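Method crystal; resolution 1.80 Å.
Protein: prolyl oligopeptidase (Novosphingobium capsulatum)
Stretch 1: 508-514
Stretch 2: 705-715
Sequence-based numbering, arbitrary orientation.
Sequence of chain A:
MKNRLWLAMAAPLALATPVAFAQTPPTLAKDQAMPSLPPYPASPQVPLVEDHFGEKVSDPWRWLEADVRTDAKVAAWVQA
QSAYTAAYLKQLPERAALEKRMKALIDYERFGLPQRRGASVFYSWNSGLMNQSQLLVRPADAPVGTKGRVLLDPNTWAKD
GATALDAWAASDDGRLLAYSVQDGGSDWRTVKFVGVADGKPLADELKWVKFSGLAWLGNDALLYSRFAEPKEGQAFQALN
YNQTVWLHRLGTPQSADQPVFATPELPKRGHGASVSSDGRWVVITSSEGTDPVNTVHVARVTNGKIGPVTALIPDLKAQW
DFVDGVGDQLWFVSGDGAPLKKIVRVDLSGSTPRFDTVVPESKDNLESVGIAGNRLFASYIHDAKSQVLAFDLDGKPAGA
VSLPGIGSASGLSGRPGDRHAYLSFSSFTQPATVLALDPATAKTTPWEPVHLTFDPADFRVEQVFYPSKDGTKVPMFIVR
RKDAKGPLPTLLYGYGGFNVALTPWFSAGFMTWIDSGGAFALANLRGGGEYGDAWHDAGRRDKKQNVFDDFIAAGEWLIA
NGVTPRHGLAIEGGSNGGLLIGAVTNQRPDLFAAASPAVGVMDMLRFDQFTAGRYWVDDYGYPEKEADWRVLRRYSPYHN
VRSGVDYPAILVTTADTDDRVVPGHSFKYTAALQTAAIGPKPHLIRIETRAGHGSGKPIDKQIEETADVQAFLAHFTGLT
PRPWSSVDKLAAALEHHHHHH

Stretch 1 508-514: AGFMTWI
Stretch 2 705-715: ETADVQAFLAH

Two helices running in broadly the same direction pack through one buried glutamine, which hydrogen-bonds to the neighbouring backbone, and one tryptophan ring edge. Residues 508-514 and 705-715 are helical throughout (phi/psi near -62/-44); their axes cross at -37° and approach to 10.6 Å, and the two stretches bury 281 Å², both sides summed. The register is marked by CA-CA distances of 6.4 Å for Gly-509 to Thr-706 and 7.3 Å for Trp-513 to Gln-710.

Gln-710 points toward the first helix, extended by chi1 -72° (m), chi2 -173° (t) and chi3 10°. Gln-710 NE2 donates to Gly-509 O at 2.8 Å with an N-H...O angle of 165°, a nearly linear bond. Gly-509 O receives only weak helical bonds, from Trp-513 N (3.5 Å) and Thr-512 N (3.2 Å), so the amide of Gln-710 is its shortest partner. Gln-710 OE1 lies 3.6 Å from Thr-512 CG2; Thr-512 (m) turns Thr-512 OG1 back to Ala-508 O at 2.9 Å, leaving its methyl for this contact.

Gly-509 CA meets Thr-706 CG2 (chi1 m) at 4.1 Å. Trp-513 starts sideways, but chi1 -178° (t) and chi2 -96° carry its ring nearer: Trp-513 CZ3 lies 3.8 Å from Ala-714 N and 4.1 Å from both Ala-714 CB and Leu-713 CB. The backbone there meets the ring edge, and Ala-714 offers a methyl that packs against it.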

# COMPACT_ATOMS: atom_id res chain seq x y z
N ALA A 508 -11.54 1.68 -3.64
CA ALA A 508 -12.89 1.59 -4.17
C ALA A 508 -13.90 2.29 -3.24
O ALA A 508 -14.85 2.92 -3.70
CB ALA A 508 -13.27 0.15 -4.41
N GLY A 509 -13.73 2.15 -1.93
CA GLY A 509 -14.57 2.87 -0.98
C GLY A 509 -14.49 4.38 -1.11
O GLY A 509 -15.51 5.04 -1.25
N PHE A 510 -13.29 4.92 -1.19
CA PHE A 510 -13.16 6.39 -1.33
C PHE A 510 -13.71 6.85 -2.67
O PHE A 510 -14.36 7.90 -2.75
CB PHE A 510 -11.76 6.89 -1.10
CG PHE A 510 -11.26 6.68 0.32
CD1 PHE A 510 -12.16 6.68 1.41
CD2 PHE A 510 -9.94 6.46 0.56
CE1 PHE A 510 -11.70 6.41 2.72
CE2 PHE A 510 -9.47 6.24 1.87
CZ PHE A 510 -10.35 6.20 2.94
N MET A 511 -13.51 6.04 -3.69
CA MET A 511 -14.00 6.39 -5.03
C MET A 511 -15.52 6.45 -5.10
O MET A 511 -16.10 7.23 -5.87
CB MET A 511 -13.48 5.39 -6.04
CG MET A 511 -13.71 5.76 -7.50
SD MET A 511 -12.72 7.24 -7.95
CE MET A 511 -13.86 7.91 -8.95
N THR A 512 -16.18 5.61 -4.31
CA THR A 512 -17.63 5.59 -4.22
C THR A 512 -18.11 6.98 -3.75
O THR A 512 -19.09 7.52 -4.28
CB THR A 512 -18.10 4.47 -3.23
OG1 THR A 512 -17.70 3.19 -3.72
CG2 THR A 512 -19.66 4.42 -3.08
N TRP A 513 -17.48 7.51 -2.70
CA TRP A 513 -17.83 8.82 -2.19
C TRP A 513 -17.58 9.90 -3.24
O TRP A 513 -18.47 10.70 -3.50
CB TRP A 513 -17.03 9.16 -0.94
CG TRP A 513 -17.29 10.43 -0.28
CD1 TRP A 513 -16.62 11.59 -0.43
CD2 TRP A 513 -18.32 10.69 0.70
NE1 TRP A 513 -17.15 12.56 0.38
CE2 TRP A 513 -18.19 12.03 1.09
CE3 TRP A 513 -19.30 9.91 1.30
CZ2 TRP A 513 -19.00 12.61 2.07
CZ3 TRP A 513 -20.11 10.49 2.30
CH2 TRP A 513 -19.96 11.83 2.64
N ILE A 514 -16.40 9.91 -3.83
CA ILE A 514 -16.04 10.94 -4.83
C ILE A 514 -16.95 10.89 -6.06
O ILE A 514 -17.41 11.93 -6.55
CB ILE A 514 -14.59 10.77 -5.23
CG1 ILE A 514 -13.65 10.91 -4.00
CG2 ILE A 514 -14.25 11.74 -6.39
CD1 ILE A 514 -12.32 10.20 -4.16
N GLU A 705 -20.43 -2.86 4.69
CA GLU A 705 -19.96 -1.96 5.76
C GLU A 705 -19.74 -0.54 5.20
O GLU A 705 -20.18 0.43 5.79
CB GLU A 705 -18.64 -2.44 6.38
CG GLU A 705 -18.23 -1.57 7.57
CD GLU A 705 -16.98 -2.09 8.30
OE1 GLU A 705 -16.86 -3.32 8.51
OE2 GLU A 705 -16.13 -1.27 8.70
N THR A 706 -19.08 -0.47 4.05
CA THR A 706 -18.78 0.78 3.40
C THR A 706 -20.08 1.52 3.03
O THR A 706 -20.20 2.71 3.24
CB THR A 706 -17.98 0.52 2.14
OG1 THR A 706 -16.70 -0.03 2.49
CG2 THR A 706 -17.69 1.86 1.44
N ALA A 707 -21.03 0.81 2.48
CA ALA A 707 -22.30 1.42 2.12
C ALA A 707 -23.02 2.00 3.36
O ALA A 707 -23.56 3.08 3.28
CB ALA A 707 -23.21 0.41 1.44
N ASP A 708 -23.04 1.26 4.45
CA ASP A 708 -23.63 1.69 5.73
C ASP A 708 -22.93 2.95 6.26
O ASP A 708 -23.55 3.95 6.60
CB ASP A 708 -23.45 0.60 6.78
CG ASP A 708 -24.51 -0.51 6.70
OD1 ASP A 708 -25.51 -0.40 5.93
OD2 ASP A 708 -24.41 -1.56 7.40
N VAL A 709 -21.62 2.87 6.34
CA VAL A 709 -20.85 3.99 6.87
C VAL A 709 -21.06 5.19 5.98
O VAL A 709 -21.32 6.27 6.47
CB VAL A 709 -19.36 3.60 6.99
CG1 VAL A 709 -18.46 4.80 7.29
CG2 VAL A 709 -19.16 2.53 8.05
N GLN A 710 -20.88 5.04 4.68
CA GLN A 710 -21.01 6.20 3.83
C GLN A 710 -22.43 6.77 3.78
O GLN A 710 -22.62 7.97 3.64
CB GLN A 710 -20.42 5.94 2.46
CG GLN A 710 -18.90 5.88 2.50
CD GLN A 710 -18.25 5.80 1.13
OE1 GLN A 710 -18.93 5.96 0.08
NE2 GLN A 710 -16.94 5.59 1.11
N ALA A 711 -23.44 5.92 3.84
CA ALA A 711 -24.82 6.42 3.92
C ALA A 711 -25.01 7.26 5.19
O ALA A 711 -25.65 8.31 5.14
CB ALA A 711 -25.78 5.24 3.93
N PHE A 712 -24.47 6.78 6.31
CA PHE A 712 -24.53 7.52 7.60
C PHE A 712 -23.82 8.86 7.45
O PHE A 712 -24.37 9.93 7.72
CB PHE A 712 -23.92 6.65 8.69
CG PHE A 712 -24.02 7.20 10.07
CD1 PHE A 712 -23.00 7.97 10.60
CD2 PHE A 712 -25.06 6.85 10.89
CE1 PHE A 712 -23.09 8.42 11.92
CE2 PHE A 712 -25.16 7.30 12.22
CZ PHE A 712 -24.19 8.07 12.72
N LEU A 713 -22.58 8.83 7.01
CA LEU A 713 -21.83 10.08 6.82
C LEU A 713 -22.50 11.03 5.80
O LEU A 713 -22.52 12.25 6.00
CB LEU A 713 -20.38 9.80 6.37
CG LEU A 713 -19.56 8.91 7.31
CD1 LEU A 713 -18.11 8.73 6.78
CD2 LEU A 713 -19.54 9.47 8.75
N ALA A 714 -23.01 10.48 4.70
CA ALA A 714 -23.75 11.30 3.72
C ALA A 714 -24.98 11.96 4.29
O ALA A 714 -25.26 13.10 4.02
CB ALA A 714 -24.19 10.44 2.53
N HIS A 715 -25.74 11.20 5.05
CA HIS A 715 -27.00 11.69 5.65
C HIS A 715 -26.71 12.91 6.52
O HIS A 715 -27.34 13.95 6.38
CB HIS A 715 -27.62 10.59 6.47
CG HIS A 715 -28.96 10.94 7.03
ND1 HIS A 715 -30.07 11.09 6.23
CD2 HIS A 715 -29.36 11.20 8.30
CE1 HIS A 715 -31.11 11.42 6.98
NE2 HIS A 715 -30.71 11.48 8.24